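Local coordinates for protein orotidine 5'-phosphate decarboxylase (Sulfolobus solfataricus, PDB 4DBD) that probably catalyses the decarboxylation of orotidine 5'-monophosphate to uridine 5'-monophosphate, the last step of de novo UMP synthesis, as a homodimeric TIM barrel, at residues 64-70 and 92-97; 27-33 and 54-60; 107-113 and 136-142. One frame throughout, in Å; residues are numbered along the deposited sequence.

Interaction 1: 64-70 and 92-97; sequences DIGYIMK and GSLDEL
Two direct hydrogen bonds fix the start of helix 66-73 against helix 90-103: Ser93 OG, on a t rotamer, donates to Asp64 O (2.8 Å), and Gly66 N donates to Gly92 O (2.9 Å, 155° at the hydrogen). Gly92 has a positive phi (82/8), and the turn at 92-94 is of the wider pi type. On the Glu96 side three waters extend the contact. One water joins Tyr67 N (2.9 Å) to Glu96 OE1 (2.8 Å); two others accept from Lys70 NZ at 2.8 Å each and donate to Glu96 O (2.7 Å) and Glu96 OE1 (2.8 Å). Glu96 (chi1 m, chi2 t) brings OE1 to 3.3 Å from Gly66 CA, where a CB would clash with it. Ile65 is the N-cap residue of helix 66-73, and Met69 N bonds to Ile65 O at 3.0 Å. The two helices flank the TIM barrel on successive beta-alpha units; the axes of the portions 66-70 and 92-97 approach to 8.1 Å and cross at -42°, and Gly66 and Ser93 have CA atoms only 4.1 Å apart. Asp64, a predicted active-site residue, turns its CB away from 92-97, and its OD2 forms a salt bridge with Lys61 of the second subunit; Tyr67 OH bonds to Tyr191 of that subunit. Farther in, Met69 (m, t, m) inserts CE 3.3 Å from Ser93 OG, 4.1 Å from Leu97 CB and 4.3 Å from Leu94 CD2. At the margin the aliphatic part of Lys70 lies along the second helix, with CD 3.5 Å from Glu96 O.

Interaction 2: 27-33 and 54-60; sequences YGIKVGL and EEIIVDF
Tyr27 opens the pairing: its O accepts from Glu55 N (3.3 Å), its t rotamer lets OH donate to Glu55 OE1 (3.0 Å), and Glu54 CB covers one ring face, 3.4 Å from Tyr27 CE1. Glu55 also bonds to Ser81 and forms a salt bridge with Lys137. An ideal CB on Gly28 would lie 2.7 Å from Glu55 O, a clash. Ile29 N then donates to Glu55 O (3.0 Å) and Ile29 O accepts from Ile57 N (2.9 Å). This parallel ladder pairs Gly28 with Glu55, Ile29 with Ile56, Lys30 with Ile57 and Val31 with Val58; it joins neighbouring strands of the TIM barrel, and the axes of 28-32 and 55-60 approach to 4.5 Å and cross at -26°. Lys30 (t, t, p, p) shares the barrel-interior face with Ile57 and Asp59, and its NZ forms a salt bridge with Asp59 OD2 (2.8 Å). Lys30 is predicted to bind the substrate and Asp59 to be catalytic; Asp59 OD2 also pairs with Lys61, the predicted proton donor. Val31 N bonds to Ile57 O (2.7 Å) and Val31 O to Asp59 N (2.8 Å), while its side chain faces outward to helix 41-48. Gly32 is the N-cap residue of helix 33-39. Leu33 follows, its N linked through a water (2.9 Å) to Asp59 O (2.8 Å from that water), and its CG makes a CH-pi contact 3.9 Å from the Phe60 ring centroid.

Interaction 3: 107-113 and 136-142; sequences NLYLVAV and PKGIVVG
The Tyr109 ring, set by chi1 m and chi2 of -101°, lies over the backbone of Gly138, with Gly138 N over one ring face. A CB on Gly138 would fall 2.1 Å from Tyr109 CE1, so the absence of a side chain there is what admits the ring. Lys137 (t, then 95°, t and -25°) curls its chain so that NZ comes 2.9 Å from Tyr109 OH; both polar ends are engaged by Glu55, through a salt bridge to Lys137 and a hydrogen bond to Tyr109. Asn107 (chi1 m) sits beside the same lysine, OD1 3.8 Å from Lys137 CD. These are the two strands of a beta-alpha-beta unit of the TIM barrel, connected through helix 124-134, and run parallel, the axes of 107-113 and 138-141 lying 4.3 Å apart and crossed at -30°. Gly138 N to Leu108 O (3.3 Å), Leu110 N to Gly138 O (3.0 Å), Val140 N to Leu110 O (2.8 Å) and Ala112 N to Val140 O (2.9 Å) build the ladder. A beta bulge then shifts the register by one: Ala112, with phi/psi of -104/-49, lets Val113 N also donate to Val140 O (3.3 Å), and Gly142 N reaches Val113 O (2.9 Å). On the face with Tyr109, Val111 CG2 and Val140 CG2 meet at 4.2 Å, both valines having chi1 t. The other face carries Leu110 (m, t), whose CD1 rests 3.8 Å from Pro136 CG, and Ile139 (p, t). Past the bulge Val113 CB packs 4.0 Å from Val141 CG1, both t, with Val113 against Tyr152 and Val141 against Ile149 of helix 146-155.

From the N terminus, interaction 2 closes first, a loop of 20 residues that is largely helical and returns the chain from strand 28-32 to strand 55-62. The latter leads directly into 64-70, where interaction 1 opens; it closes on helix 90-103 after passing strand 81-85. Strand 107-113 follows and opens interaction 3, closed by 136-142. The three loops run in series, neither nesting nor crossing. Interactions 2 and 3 meet within the barrel through Glu55 OE1, 3.0 Å from Lys137 NZ, whereas interaction 1 packs outside on interaction 3, with Leu94 CD2 3.8 Å from Leu110 CD2. Interactions 1 and 2 both touch the second subunit.

Interaction 1: 64-70 and 92-97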
loop_
_atom_site.group_PDB
_atom_site.type_symbol
_atom_site.label_atom_id
_atom_site.label_comp_id
_atom_site.label_asym_id
_atom_site.label_seq_id
_atom_site.Cartn_x
_atom_site.Cartn_y
_atom_site.Cartn_z
ATOM N N ASP A 64 5.969 2.693 0.568
ATOM C CA ASP A 64 6.215 4.120 0.706
ATOM C C ASP A 64 7.637 4.330 1.189
ATOM O O ASP A 64 8.418 3.377 1.288
ATOM C CB ASP A 64 5.190 4.736 1.672
ATOM C CG ASP A 64 4.801 6.153 1.289
ATOM O OD1 ASP A 64 5.702 6.925 0.897
ATOM O OD2 ASP A 64 3.602 6.506 1.381
ATOM N N ILE A 65 7.990 5.580 1.454
ATOM C CA ILE A 65 9.274 5.877 2.058
ATOM C C ILE A 65 9.307 5.322 3.487
ATOM O O ILE A 65 8.255 5.032 4.084
ATOM C CB ILE A 65 9.545 7.387 2.069
ATOM C CG1 ILE A 65 8.511 8.099 2.948
ATOM C CG2 ILE A 65 9.496 7.939 0.658
ATOM C CD1 ILE A 65 8.864 9.564 3.222
ATOM N N GLY A 66 10.512 5.200 4.031
ATOM C CA GLY A 66 10.726 4.537 5.306
ATOM C C GLY A 66 9.957 5.189 6.426
ATOM O O GLY A 66 9.302 4.496 7.210
ATOM N N TYR A 67 10.042 6.520 6.523
ATOM C CA TYR A 67 9.337 7.248 7.580
ATOM C C TYR A 67 7.860 6.878 7.626
ATOM O O TYR A 67 7.299 6.663 8.699
ATOM C CB TYR A 67 9.498 8.769 7.402
ATOM C CG TYR A 67 8.493 9.586 8.188
ATOM C CD1 TYR A 67 8.579 9.690 9.573
ATOM C CD2 TYR A 67 7.478 10.276 7.541
ATOM C CE1 TYR A 67 7.657 10.453 10.299
ATOM C CE2 TYR A 67 6.555 11.041 8.252
ATOM C CZ TYR A 67 6.652 11.123 9.631
ATOM O OH TYR A 67 5.733 11.877 10.336
ATOM N N ILE A 68 7.234 6.787 6.457
ATOM C CA ILE A 68 5.798 6.520 6.398
ATOM C C ILE A 68 5.509 5.062 6.726
ATOM O O ILE A 68 4.558 4.761 7.441
ATOM C CB ILE A 68 5.217 6.856 5.011
ATOM C CG1 ILE A 68 5.302 8.364 4.726
ATOM C CG2 ILE A 68 3.802 6.334 4.883
ATOM C CD1 ILE A 68 4.492 9.228 5.651
ATOM N N MET A 69 6.314 4.144 6.187
ATOM C CA MET A 69 6.094 2.737 6.487
ATOM C C MET A 69 6.260 2.437 7.965
ATOM O O MET A 69 5.509 1.655 8.534
ATOM C CB MET A 69 6.994 1.850 5.639
ATOM C CG MET A 69 6.524 1.832 4.201
ATOM S SD MET A 69 7.360 0.639 3.130
ATOM C CE MET A 69 9.065 1.111 3.345
ATOM N N LYS A 70 7.254 3.059 8.589
ATOM C CA LYS A 70 7.442 2.913 10.036
ATOM C C LYS A 70 6.271 3.522 10.824
ATOM O O LYS A 70 5.820 2.959 11.824
ATOM C CB LYS A 70 8.788 3.513 10.451
ATOM C CG LYS A 70 9.979 2.690 9.966
ATOM C CD LYS A 70 11.260 3.515 9.935
ATOM C CE LYS A 70 11.563 4.161 11.271
ATOM N NZ LYS A 70 12.859 4.932 11.183
ATOM N N GLY A 92 16.316 4.344 1.890
ATOM C CA GLY A 92 15.316 5.332 2.266
ATOM C C GLY A 92 13.902 4.770 2.262
ATOM O O GLY A 92 12.926 5.509 2.411
ATOM N N SER A 93 13.792 3.459 2.087
ATOM C CA SER A 93 12.489 2.793 2.103
ATOM C C SER A 93 12.603 1.480 2.874
ATOM O O SER A 93 12.463 1.461 4.095
ATOM C CB SER A 93 11.978 2.592 0.677
ATOM O OG SER A 93 10.714 1.950 0.650
ATOM N N LEU A 94 12.893 0.378 2.190
ATOM C CA LEU A 94 12.943 -0.896 2.899
ATOM C C LEU A 94 14.064 -1.017 3.942
ATOM O O LEU A 94 13.896 -1.719 4.947
ATOM C CB LEU A 94 12.963 -2.073 1.921
ATOM C CG LEU A 94 11.652 -2.274 1.157
ATOM C CD1 LEU A 94 11.872 -3.255 0.020
ATOM C CD2 LEU A 94 10.523 -2.759 2.094
ATOM N N ASP A 95 15.200 -0.355 3.736
ATOM C CA ASP A 95 16.255 -0.470 4.753
ATOM C C ASP A 95 15.800 0.083 6.105
ATOM O O ASP A 95 16.017 -0.538 7.147
ATOM C CB ASP A 95 17.613 0.113 4.305
ATOM C CG ASP A 95 17.551 1.594 3.940
ATOM O OD1 ASP A 95 16.492 2.235 4.086
ATOM O OD2 ASP A 95 18.599 2.131 3.519
ATOM N N GLU A 96 15.129 1.226 6.073
ATOM C CA GLU A 96 14.647 1.869 7.281
ATOM C C GLU A 96 13.555 1.048 7.952
ATOM O O GLU A 96 13.502 0.960 9.180
ATOM C CB GLU A 96 14.143 3.275 6.968
ATOM C CG GLU A 96 15.251 4.222 6.585
ATOM C CD GLU A 96 14.760 5.599 6.215
ATOM O OE1 GLU A 96 13.565 5.893 6.423
ATOM O OE2 GLU A 96 15.583 6.404 5.722
ATOM N N LEU A 97 12.682 0.445 7.149
ATOM C CA LEU A 97 11.632 -0.417 7.696
ATOM C C LEU A 97 12.227 -1.682 8.325
ATOM O O LEU A 97 11.793 -2.110 9.400
ATOM C CB LEU A 97 10.609 -0.781 6.616
ATOM C CG LEU A 97 9.499 -1.743 7.045
ATOM C CD1 LEU A 97 8.633 -1.139 8.144
ATOM C CD2 LEU A 97 8.641 -2.166 5.844
HETATM O O HOH W 1 12.170 7.967 5.206
HETATM O O HOH W 2 14.576 2.818 10.781
HETATM O O HOH W 3 12.576 6.548 8.949
#

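Interaction 2: 27-33 and 54-60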
loop_
_atom_site.group_PDB
_atom_site.type_symbol
_atom_site.label_atom_id
_atom_site.label_comp_id
_atom_site.label_asym_id
_atom_site.label_seq_id
_atom_site.Cartn_x
_atom_site.Cartn_y
_atom_site.Cartn_z
ATOM N N TYR A 27 -1.835 -22.056 9.852
ATOM C CA TYR A 27 -0.508 -21.623 10.254
ATOM C C TYR A 27 -0.555 -20.172 10.721
ATOM O O TYR A 27 0.102 -19.792 11.697
ATOM C CB TYR A 27 0.490 -21.753 9.116
ATOM C CG TYR A 27 1.785 -21.056 9.429
ATOM C CD1 TYR A 27 2.743 -21.659 10.234
ATOM C CD2 TYR A 27 2.048 -19.787 8.937
ATOM C CE1 TYR A 27 3.930 -21.024 10.528
ATOM C CE2 TYR A 27 3.238 -19.142 9.229
ATOM C CZ TYR A 27 4.172 -19.766 10.024
ATOM O OH TYR A 27 5.355 -19.138 10.318
ATOM N N GLY A 28 -1.333 -19.362 10.010
ATOM C CA GLY A 28 -1.398 -17.944 10.294
ATOM C C GLY A 28 -2.665 -17.307 9.766
ATOM O O GLY A 28 -3.490 -17.945 9.090
ATOM N N ILE A 29 -2.811 -16.027 10.072
ATOM C CA ILE A 29 -3.922 -15.227 9.608
ATOM C C ILE A 29 -3.321 -13.945 9.057
ATOM O O ILE A 29 -2.473 -13.321 9.708
ATOM C CB ILE A 29 -4.859 -14.870 10.763
ATOM C CG1 ILE A 29 -5.548 -16.130 11.279
ATOM C CG2 ILE A 29 -5.861 -13.817 10.324
ATOM C CD1 ILE A 29 -6.241 -15.948 12.611
ATOM N N LYS A 30 -3.738 -13.568 7.855
ATOM C CA LYS A 30 -3.221 -12.373 7.195
ATOM C C LYS A 30 -4.312 -11.302 7.191
ATOM O O LYS A 30 -5.365 -11.461 6.570
ATOM C CB LYS A 30 -2.755 -12.685 5.765
ATOM C CG LYS A 30 -2.075 -11.506 5.057
ATOM C CD LYS A 30 -1.600 -11.875 3.650
ATOM C CE LYS A 30 -2.740 -11.923 2.642
ATOM N NZ LYS A 30 -3.271 -10.580 2.298
ATOM N N VAL A 31 -4.043 -10.211 7.903
ATOM C CA VAL A 31 -4.998 -9.131 8.095
ATOM C C VAL A 31 -4.750 -8.016 7.085
ATOM O O VAL A 31 -3.639 -7.504 7.002
ATOM C CB VAL A 31 -4.842 -8.535 9.511
ATOM C CG1 VAL A 31 -5.816 -7.401 9.717
ATOM C CG2 VAL A 31 -5.031 -9.618 10.572
ATOM N N GLY A 32 -5.782 -7.626 6.338
ATOM C CA GLY A 32 -5.639 -6.618 5.303
ATOM C C GLY A 32 -6.311 -5.293 5.598
ATOM O O GLY A 32 -6.970 -5.128 6.630
ATOM N N LEU A 33 -6.144 -4.336 4.690
ATOM C CA LEU A 33 -6.822 -3.048 4.817
ATOM C C LEU A 33 -8.349 -3.161 4.746
ATOM O O LEU A 33 -9.062 -2.424 5.441
ATOM C CB LEU A 33 -6.319 -2.062 3.762
ATOM C CG LEU A 33 -5.209 -1.124 4.233
ATOM C CD1 LEU A 33 -4.501 -0.490 3.043
ATOM C CD2 LEU A 33 -5.779 -0.063 5.178
ATOM N N GLU A 54 0.615 -19.437 14.663
ATOM C CA GLU A 54 2.036 -19.148 14.587
ATOM C C GLU A 54 2.267 -17.699 14.170
ATOM O O GLU A 54 3.108 -17.010 14.751
ATOM C CB GLU A 54 2.738 -20.101 13.611
ATOM C CG GLU A 54 2.546 -21.582 13.936
ATOM C CD GLU A 54 3.315 -22.012 15.170
ATOM O OE1 GLU A 54 4.504 -21.642 15.286
ATOM O OE2 GLU A 54 2.731 -22.717 16.027
ATOM N N GLU A 55 1.517 -17.231 13.176
ATOM C CA GLU A 55 1.760 -15.897 12.632
ATOM C C GLU A 55 0.510 -15.055 12.414
ATOM O O GLU A 55 -0.461 -15.482 11.780
ATOM C CB GLU A 55 2.586 -15.961 11.332
ATOM C CG GLU A 55 4.094 -16.004 11.549
ATOM C CD GLU A 55 4.890 -15.474 10.357
ATOM O OE1 GLU A 55 5.812 -16.179 9.891
ATOM O OE2 GLU A 55 4.607 -14.348 9.895
ATOM N N ILE A 56 0.548 -13.846 12.961
ATOM C CA ILE A 56 -0.404 -12.818 12.591
ATOM C C ILE A 56 0.348 -11.859 11.676
ATOM O O ILE A 56 1.295 -11.175 12.094
ATOM C CB ILE A 56 -1.022 -12.123 13.817
ATOM C CG1 ILE A 56 -1.831 -13.140 14.627
ATOM C CG2 ILE A 56 -1.901 -10.956 13.397
ATOM C CD1 ILE A 56 -2.381 -12.592 15.903
ATOM N N ILE A 57 -0.040 -11.873 10.403
ATOM C CA ILE A 57 0.629 -11.069 9.395
ATOM C C ILE A 57 -0.264 -9.912 8.998
ATOM O O ILE A 57 -1.438 -10.101 8.688
ATOM C CB ILE A 57 0.943 -11.899 8.130
ATOM C CG1 ILE A 57 1.727 -13.152 8.498
ATOM C CG2 ILE A 57 1.708 -11.051 7.100
ATOM C CD1 ILE A 57 1.946 -14.100 7.313
ATOM N N VAL A 58 0.283 -8.703 9.030
ATOM C CA VAL A 58 -0.461 -7.556 8.543
ATOM C C VAL A 58 0.012 -7.300 7.114
ATOM O O VAL A 58 1.216 -7.189 6.858
ATOM C CB VAL A 58 -0.254 -6.304 9.427
ATOM C CG1 VAL A 58 -0.691 -5.068 8.666
ATOM C CG2 VAL A 58 -1.048 -6.450 10.727
ATOM N N ASP A 59 -0.947 -7.257 6.189
ATOM C CA ASP A 59 -0.645 -7.023 4.779
ATOM C C ASP A 59 -1.357 -5.757 4.301
ATOM O O ASP A 59 -2.507 -5.797 3.865
ATOM C CB ASP A 59 -1.036 -8.239 3.922
ATOM C CG ASP A 59 -0.700 -8.045 2.476
ATOM O OD1 ASP A 59 0.050 -7.083 2.188
ATOM O OD2 ASP A 59 -1.157 -8.845 1.628
ATOM N N PHE A 60 -0.659 -4.630 4.410
ATOM C CA PHE A 60 -1.107 -3.389 3.813
ATOM C C PHE A 60 -0.271 -3.105 2.561
ATOM O O PHE A 60 -0.223 -1.959 2.087
ATOM C CB PHE A 60 -0.943 -2.228 4.798
ATOM C CG PHE A 60 -1.889 -2.274 5.967
ATOM C CD1 PHE A 60 -2.808 -3.304 6.114
ATOM C CD2 PHE A 60 -1.861 -1.269 6.918
ATOM C CE1 PHE A 60 -3.673 -3.332 7.193
ATOM C CE2 PHE A 60 -2.727 -1.289 7.999
ATOM C CZ PHE A 60 -3.638 -2.325 8.133
HETATM O O HOH W 4 -4.742 -5.036 2.291
#

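Interaction 3: 107-113 and 136-142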
loop_
_atom_site.group_PDB
_atom_site.type_symbol
_atom_site.label_atom_id
_atom_site.label_comp_id
_atom_site.label_asym_id
_atom_site.label_seq_id
_atom_site.Cartn_x
_atom_site.Cartn_y
_atom_site.Cartn_z
ATOM N N ASN A 107 8.824 -9.731 11.934
ATOM C CA ASN A 107 9.297 -10.299 10.676
ATOM C C ASN A 107 8.835 -9.467 9.478
ATOM O O ASN A 107 7.755 -8.861 9.506
ATOM C CB ASN A 107 8.767 -11.725 10.495
ATOM C CG ASN A 107 9.183 -12.659 11.609
ATOM O OD1 ASN A 107 10.354 -12.730 11.980
ATOM N ND2 ASN A 107 8.215 -13.393 12.147
ATOM N N LEU A 108 9.638 -9.471 8.415
ATOM C CA LEU A 108 9.284 -8.809 7.162
ATOM C C LEU A 108 9.135 -9.849 6.060
ATOM O O LEU A 108 9.971 -10.743 5.926
ATOM C CB LEU A 108 10.371 -7.786 6.760
ATOM C CG LEU A 108 10.215 -7.000 5.455
ATOM C CD1 LEU A 108 8.924 -6.174 5.451
ATOM C CD2 LEU A 108 11.437 -6.113 5.173
ATOM N N TYR A 109 8.045 -9.747 5.305
ATOM C CA TYR A 109 7.838 -10.535 4.086
ATOM C C TYR A 109 7.782 -9.565 2.915
ATOM O O TYR A 109 7.061 -8.564 2.981
ATOM C CB TYR A 109 6.504 -11.283 4.163
ATOM C CG TYR A 109 6.518 -12.471 5.090
ATOM C CD1 TYR A 109 6.647 -13.758 4.590
ATOM C CD2 TYR A 109 6.394 -12.309 6.465
ATOM C CE1 TYR A 109 6.660 -14.854 5.430
ATOM C CE2 TYR A 109 6.401 -13.407 7.318
ATOM C CZ TYR A 109 6.538 -14.672 6.788
ATOM O OH TYR A 109 6.554 -15.770 7.609
ATOM N N LEU A 110 8.516 -9.855 1.838
ATOM C CA LEU A 110 8.523 -8.956 0.686
ATOM C C LEU A 110 7.775 -9.560 -0.500
ATOM O O LEU A 110 7.901 -10.746 -0.794
ATOM C CB LEU A 110 9.946 -8.606 0.269
ATOM C CG LEU A 110 10.813 -7.810 1.244
ATOM C CD1 LEU A 110 12.191 -7.595 0.638
ATOM C CD2 LEU A 110 10.151 -6.460 1.587
ATOM N N VAL A 111 6.988 -8.732 -1.176
ATOM C CA VAL A 111 6.237 -9.181 -2.343
ATOM C C VAL A 111 7.159 -9.331 -3.553
ATOM O O VAL A 111 7.787 -8.360 -3.995
ATOM C CB VAL A 111 5.101 -8.204 -2.673
ATOM C CG1 VAL A 111 4.426 -8.620 -3.984
ATOM C CG2 VAL A 111 4.104 -8.175 -1.530
ATOM N N ALA A 112 7.253 -10.548 -4.087
ATOM C CA ALA A 112 8.158 -10.798 -5.221
ATOM C C ALA A 112 7.406 -10.916 -6.536
ATOM O O ALA A 112 7.805 -10.319 -7.543
ATOM C CB ALA A 112 9.027 -12.040 -4.983
ATOM N N VAL A 113 6.352 -11.724 -6.541
ATOM C CA VAL A 113 5.526 -11.915 -7.723
ATOM C C VAL A 113 4.053 -11.898 -7.327
ATOM O O VAL A 113 3.652 -12.565 -6.373
ATOM C CB VAL A 113 5.822 -13.262 -8.411
ATOM C CG1 VAL A 113 5.063 -13.355 -9.739
ATOM C CG2 VAL A 113 7.314 -13.431 -8.619
ATOM N N PRO A 136 14.704 -10.616 4.078
ATOM C CA PRO A 136 13.459 -10.720 4.847
ATOM C C PRO A 136 13.277 -12.125 5.426
ATOM O O PRO A 136 13.984 -13.045 5.026
ATOM C CB PRO A 136 12.372 -10.432 3.794
ATOM C CG PRO A 136 13.017 -10.861 2.472
ATOM C CD PRO A 136 14.467 -10.481 2.625
ATOM N N LYS A 137 12.355 -12.280 6.371
ATOM C CA LYS A 137 11.968 -13.606 6.855
ATOM C C LYS A 137 11.390 -14.423 5.700
ATOM O O LYS A 137 11.671 -15.619 5.562
ATOM C CB LYS A 137 10.921 -13.480 7.959
ATOM C CG LYS A 137 10.211 -14.793 8.306
ATOM C CD LYS A 137 10.851 -15.504 9.488
ATOM C CE LYS A 137 10.124 -16.818 9.802
ATOM N NZ LYS A 137 8.714 -16.800 9.332
ATOM N N GLY A 138 10.599 -13.761 4.863
ATOM C CA GLY A 138 9.860 -14.446 3.818
ATOM C C GLY A 138 9.585 -13.596 2.596
ATOM O O GLY A 138 9.894 -12.396 2.567
ATOM N N ILE A 139 9.000 -14.230 1.582
ATOM C CA ILE A 139 8.621 -13.547 0.356
ATOM C C ILE A 139 7.286 -14.075 -0.122
ATOM O O ILE A 139 6.933 -15.235 0.126
ATOM C CB ILE A 139 9.678 -13.718 -0.770
ATOM C CG1 ILE A 139 9.966 -15.194 -0.999
ATOM C CG2 ILE A 139 10.964 -12.947 -0.415
ATOM C CD1 ILE A 139 10.983 -15.455 -2.110
ATOM N N VAL A 140 6.541 -13.210 -0.799
ATOM C CA VAL A 140 5.232 -13.557 -1.314
ATOM C C VAL A 140 5.386 -13.860 -2.802
ATOM O O VAL A 140 5.801 -12.994 -3.564
ATOM C CB VAL A 140 4.238 -12.376 -1.121
ATOM C CG1 VAL A 140 2.836 -12.761 -1.589
ATOM C CG2 VAL A 140 4.211 -11.926 0.328
ATOM N N VAL A 141 5.093 -15.097 -3.206
ATOM C CA VAL A 141 5.161 -15.474 -4.623
ATOM C C VAL A 141 3.812 -16.041 -5.067
ATOM O O VAL A 141 3.366 -17.071 -4.556
ATOM C CB VAL A 141 6.265 -16.507 -4.904
ATOM C CG1 VAL A 141 6.427 -16.675 -6.409
ATOM C CG2 VAL A 141 7.581 -16.064 -4.275
ATOM N N GLY A 142 3.178 -15.366 -6.025
ATOM C CA GLY A 142 1.821 -15.688 -6.453
ATOM C C GLY A 142 1.536 -17.150 -6.758
ATOM O O GLY A 142 2.342 -17.832 -7.399
HETATM O O HOH W 5 12.348 -10.170 8.779
#